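Local atomic coordinates of mandelate racemase / muconate lactonizing enzyme, C-terminal domain protein (Pseudovibrio sp. JE062, PDB entry 4JHM), a protein that belongs to the mandelate racemase / muconate lactonizing enzyme family, joining an enolase-like N-terminal domain to a TIM-barrel-like C-terminal domain, with no function assigned. Residues V225-Y228 with T232-R235; A260-M265 with A290-N295. All coordinates share one frame; numbering follows the deposited sequence.

Contact 1: residues V225-Y228 with T232-R235; sequences VSDY and TYQR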
loop_
_atom_site.group_PDB
_atom_site.type_symbol
_atom_site.label_atom_id
_atom_site.label_comp_id
_atom_site.label_asym_id
_atom_site.label_seq_id
_atom_site.Cartn_x
_atom_site.Cartn_y
_atom_site.Cartn_z
ATOM N N VAL A 225 9.241 -23.724 -3.299
ATOM C CA VAL A 225 10.155 -23.493 -2.184
ATOM C C VAL A 225 9.428 -23.689 -0.847
ATOM O O VAL A 225 8.287 -24.168 -0.807
ATOM C CB VAL A 225 10.767 -22.082 -2.253
ATOM C CG1 VAL A 225 11.705 -21.972 -3.441
ATOM C CG2 VAL A 225 9.685 -21.024 -2.354
ATOM N N SER A 226 10.092 -23.336 0.248
ATOM C CA SER A 226 9.472 -23.422 1.560
ATOM C C SER A 226 8.165 -22.653 1.565
ATOM O O SER A 226 8.119 -21.506 1.133
ATOM C CB SER A 226 10.389 -22.836 2.623
ATOM O OG SER A 226 9.668 -22.583 3.815
ATOM N N ASP A 227 7.112 -23.282 2.073
ATOM C CA ASP A 227 5.796 -22.655 2.124
ATOM C C ASP A 227 5.804 -21.344 2.898
ATOM O O ASP A 227 4.900 -20.526 2.735
ATOM C CB ASP A 227 4.780 -23.592 2.776
ATOM C CG ASP A 227 4.215 -24.590 1.813
ATOM O OD1 ASP A 227 4.867 -24.846 0.778
ATOM O OD2 ASP A 227 3.117 -25.117 2.095
ATOM N N TYR A 228 6.802 -21.151 3.751
ATOM C CA TYR A 228 6.826 -19.978 4.619
ATOM C C TYR A 228 7.535 -18.799 3.976
ATOM O O TYR A 228 7.557 -17.712 4.539
ATOM C CB TYR A 228 7.468 -20.321 5.963
ATOM C CG TYR A 228 6.711 -21.400 6.685
ATOM C CD1 TYR A 228 5.457 -21.146 7.227
ATOM C CD2 TYR A 228 7.228 -22.682 6.798
ATOM C CE1 TYR A 228 4.748 -22.133 7.879
ATOM C CE2 TYR A 228 6.526 -23.677 7.451
ATOM C CZ TYR A 228 5.289 -23.395 7.990
ATOM O OH TYR A 228 4.583 -24.382 8.633
ATOM N N THR A 232 8.517 -14.983 -1.977
ATOM C CA THR A 232 8.928 -15.721 -3.166
ATOM C C THR A 232 7.720 -16.267 -3.909
ATOM O O THR A 232 7.618 -16.131 -5.137
ATOM C CB THR A 232 9.871 -16.882 -2.818
ATOM O OG1 THR A 232 11.102 -16.358 -2.309
ATOM C CG2 THR A 232 10.168 -17.718 -4.042
ATOM N N TYR A 233 6.809 -16.890 -3.165
ATOM C CA TYR A 233 5.548 -17.352 -3.732
ATOM C C TYR A 233 4.810 -16.193 -4.423
ATOM O O TYR A 233 4.324 -16.333 -5.545
ATOM C CB TYR A 233 4.666 -17.948 -2.642
ATOM C CG TYR A 233 4.777 -19.447 -2.476
ATOM C CD1 TYR A 233 3.998 -20.302 -3.239
ATOM C CD2 TYR A 233 5.633 -20.008 -1.536
ATOM C CE1 TYR A 233 4.079 -21.672 -3.092
ATOM C CE2 TYR A 233 5.717 -21.383 -1.379
ATOM C CZ TYR A 233 4.935 -22.210 -2.163
ATOM O OH TYR A 233 4.998 -23.582 -2.028
ATOM N N GLN A 234 4.736 -15.050 -3.750
ATOM C CA GLN A 234 4.096 -13.867 -4.316
ATOM C C GLN A 234 4.697 -13.500 -5.666
ATOM O O GLN A 234 3.975 -13.115 -6.593
ATOM C CB GLN A 234 4.215 -12.677 -3.363
ATOM C CG GLN A 234 3.297 -12.770 -2.155
ATOM C CD GLN A 234 3.389 -11.554 -1.251
ATOM O OE1 GLN A 234 4.475 -11.160 -0.841
ATOM N NE2 GLN A 234 2.246 -10.960 -0.932
ATOM N N ARG A 235 6.016 -13.635 -5.772
ATOM C CA ARG A 235 6.745 -13.223 -6.971
ATOM C C ARG A 235 6.585 -14.244 -8.108
ATOM O O ARG A 235 6.468 -13.870 -9.277
ATOM C CB ARG A 235 8.214 -12.979 -6.614
ATOM C CG ARG A 235 9.195 -13.090 -7.764
ATOM C CD ARG A 235 10.622 -12.885 -7.283
ATOM N NE ARG A 235 11.130 -11.559 -7.626
ATOM C CZ ARG A 235 12.037 -11.335 -8.568
ATOM N NH1 ARG A 235 12.434 -10.103 -8.822
ATOM N NH2 ARG A 235 12.548 -12.348 -9.259
#
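OD1 of D227 has two polar neighbours: it accepts a hydrogen bond from the backbone N of H247, and it lies 3.1 Å from OH of Y233. Beyond the hydroxyl, and to one side of the ring plane, the carboxylate is turned almost at right angles to the ring (88°). This aspartate starts out from its backbone away from the helix, but with CG anti to the carbonyl carbon and beside the backbone N (chi1 -83°) the carboxylate turns back to meet the hydroxyl. V225 O lies 3.6 Å from the same phenol oxygen, oblique to the ring.

Further along the ring the partner is backbone. S226 O sits at the edge of Y233, in its plane, 3.5 Å from CE2, so a carbonyl oxygen faces the slightly positive C-H rim. The CA of D227 approaches CE2 obliquely at 3.7 Å. The loop thus straddles the CE2 edge, with D227 on one side of the ring plane, V225 O on the other and S226 O between them. An ST turn shapes it there: the backbone N of Y228 donates to S226 OG at 3.2 Å.

At its other end the contact is apolar. V225 CG2 meets T232 CG2 at 3.7 Å. In T232 this methyl lies anti to the backbone N, and the same rotation turns OG1 the other way, to hydrogen-bond with D229 OD2. Helix 203-215 adds A206 against V225 and P203 against T232.

The arrangement is a βα loop of the barrel, leading from strand 220-222 and folding onto the first turns of helix 230-239. Carbonyl and carboxylate oxygens surround the tyrosine's hydroxyl and CE2 edge while methyls of V225 and T232 pack beside them, which would favour one ring orientation, and D227 joins these surroundings to H247.

Contact 2: residues A260-M265 with A290-N295; sequences ALSTGM and AGHSKN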
loop_
_atom_site.group_PDB
_atom_site.type_symbol
_atom_site.label_atom_id
_atom_site.label_comp_id
_atom_site.label_asym_id
_atom_site.label_seq_id
_atom_site.Cartn_x
_atom_site.Cartn_y
_atom_site.Cartn_z
ATOM N N ALA A 260 -3.162 -16.138 2.621
ATOM C CA ALA A 260 -2.361 -16.493 1.451
ATOM C C ALA A 260 -3.052 -16.060 0.162
ATOM O O ALA A 260 -2.454 -15.419 -0.703
ATOM C CB ALA A 260 -2.099 -17.991 1.428
ATOM N N LEU A 261 -4.320 -16.415 0.034
ATOM C CA LEU A 261 -5.092 -16.003 -1.121
ATOM C C LEU A 261 -5.216 -14.478 -1.155
ATOM O O LEU A 261 -5.061 -13.863 -2.208
ATOM C CB LEU A 261 -6.467 -16.672 -1.096
ATOM C CG LEU A 261 -6.432 -18.199 -1.202
ATOM C CD1 LEU A 261 -7.834 -18.782 -1.118
ATOM C CD2 LEU A 261 -5.769 -18.622 -2.499
ATOM N N SER A 262 -5.467 -13.876 0.005
ATOM C CA SER A 262 -5.627 -12.424 0.113
ATOM C C SER A 262 -4.390 -11.635 -0.317
ATOM O O SER A 262 -4.506 -10.495 -0.757
ATOM C CB SER A 262 -5.988 -12.029 1.547
ATOM O OG SER A 262 -7.359 -12.267 1.806
ATOM N N THR A 263 -3.214 -12.238 -0.185
ATOM C CA THR A 263 -1.969 -11.543 -0.495
ATOM C C THR A 263 -1.301 -12.074 -1.765
ATOM O O THR A 263 -0.171 -11.694 -2.082
ATOM C CB THR A 263 -0.980 -11.628 0.686
ATOM O OG1 THR A 263 -0.731 -12.999 1.018
ATOM C CG2 THR A 263 -1.550 -10.928 1.899
ATOM N N GLY A 264 -1.997 -12.953 -2.484
ATOM C CA GLY A 264 -1.516 -13.447 -3.773
ATOM C C GLY A 264 -0.337 -14.406 -3.695
ATOM O O GLY A 264 0.535 -14.401 -4.563
HETATM N N MSE A 265 -0.314 -15.241 -2.661
HETATM C CA MSE A 265 0.726 -16.253 -2.509
HETATM C C MSE A 265 0.485 -17.460 -3.367
HETATM O O MSE A 265 1.437 -18.109 -3.802
HETATM C CB MSE A 265 0.746 -16.740 -1.069
HETATM C CG MSE A 265 1.120 -15.609 -0.125
HETATM SE SE MSE A 265 1.501 -16.367 1.643
HETATM C CE MSE A 265 1.469 -14.665 2.628
ATOM N N ALA A 290 -13.442 -20.595 -3.030
ATOM C CA ALA A 290 -14.553 -20.125 -3.851
ATOM C C ALA A 290 -14.620 -18.599 -3.828
ATOM O O ALA A 290 -14.557 -17.949 -4.870
ATOM C CB ALA A 290 -15.861 -20.725 -3.355
ATOM N N GLY A 291 -14.725 -18.036 -2.630
ATOM C CA GLY A 291 -14.811 -16.586 -2.460
ATOM C C GLY A 291 -13.609 -15.841 -3.013
ATOM O O GLY A 291 -13.678 -14.638 -3.258
ATOM N N HIS A 292 -12.503 -16.554 -3.201
ATOM C CA HIS A 292 -11.316 -15.973 -3.820
ATOM C C HIS A 292 -11.198 -16.364 -5.294
ATOM O O HIS A 292 -10.170 -16.121 -5.919
ATOM C CB HIS A 292 -10.056 -16.403 -3.060
ATOM C CG HIS A 292 -9.825 -15.637 -1.794
ATOM N ND1 HIS A 292 -9.244 -14.387 -1.776
ATOM C CD2 HIS A 292 -10.095 -15.945 -0.503
ATOM C CE1 HIS A 292 -9.168 -13.958 -0.529
ATOM N NE2 HIS A 292 -9.679 -14.883 0.262
ATOM N N SER A 293 -12.249 -16.976 -5.836
ATOM C CA SER A 293 -12.306 -17.336 -7.251
ATOM C C SER A 293 -11.202 -18.306 -7.661
ATOM O O SER A 293 -10.646 -18.199 -8.758
ATOM C CB SER A 293 -12.231 -16.079 -8.123
ATOM O OG SER A 293 -13.235 -15.141 -7.770
ATOM N N LYS A 294 -10.893 -19.263 -6.789
ATOM C CA LYS A 294 -9.855 -20.232 -7.079
ATOM C C LYS A 294 -10.256 -21.636 -6.640
ATOM O O LYS A 294 -11.218 -21.817 -5.890
ATOM C CB LYS A 294 -8.539 -19.834 -6.399
ATOM C CG LYS A 294 -8.151 -18.384 -6.610
ATOM C CD LYS A 294 -6.655 -18.142 -6.513
ATOM C CE LYS A 294 -6.388 -16.656 -6.316
ATOM N NZ LYS A 294 -5.023 -16.226 -6.718
ATOM N N ASN A 295 -9.497 -22.621 -7.110
ATOM C CA ASN A 295 -9.764 -24.016 -6.809
ATOM C C ASN A 295 -8.988 -24.520 -5.600
ATOM O O ASN A 295 -7.991 -23.921 -5.191
ATOM C CB ASN A 295 -9.410 -24.873 -8.020
ATOM C CG ASN A 295 -10.324 -24.614 -9.193
ATOM O OD1 ASN A 295 -11.395 -24.040 -9.040
ATOM N ND2 ASN A 295 -9.908 -25.048 -10.373
#
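L261 and H292 meet through a CH-pi contact: CB of the leucine sits over one face of the imidazole, 3.6 Å from its centroid and 10° off the ring normal. CD1 of L261 overhangs the rim by the CG-CD2 bond, 3.7 Å from H292 CD2.

Purely aliphatic packing continues this patch. L261 CD2 touches CD of K294 at 4.1 Å, the two side chains running antiparallel alongside one another. K294 stretches out straight past CG, which lets its methylenes serve the leucine while NZ travels on to bond with the carbonyl O of W266.

One polar atom, S262 OG, lies at the imidazole edge, near the ring plane and 3.4 Å from H292 CE1; it is itself hydrogen-bonded to T258 O one turn back in its helix. Other subunits come close as well: T258 of a fourth subunit packs on H292, and K231 of a fifth subunit donates to S262 O, placing the contact near subunit interfaces.

Backbone bonds finish both helices. A Schellman motif ends helix 254-262, with N of M265, a selenomethionine, on A260 O at 2.9 Å and G264, at positive phi, as its C-prime residue. S293 is the C-prime residue after helix 279-291, with H292 just before it and K294 just after it, both reaching L261.

Two neighbouring helix C-termini of the barrel domain are therefore joined by dispersion and CH-pi attraction, while the polar ends of S262 and K294 find their hydrogen bonds with backbone carbonyls beyond the two segments.

Overall arrangement
Contacts 1 and 2 follow one another along the chain, their centres 15 Å apart and on the same side of the chain's centre. They meet directly through helix 230-239: Q234 NE2 probably hydrogen-bonds to T263 O at 2.8 Å, and Y233 CD1 packs at 3.4 Å against the carbonyl O of M265. The helix that receives the loop of contact 1 thus also abuts the turn ending helix 254-262 in contact 2. In enolase-superfamily barrels the active site lies at the C-terminal ends of the strands, the end from which loop 225-228 springs. Contact 2 joins the C-terminal ends of two helices; the two contact centres lie about 21 and 20 Å from that of the chain.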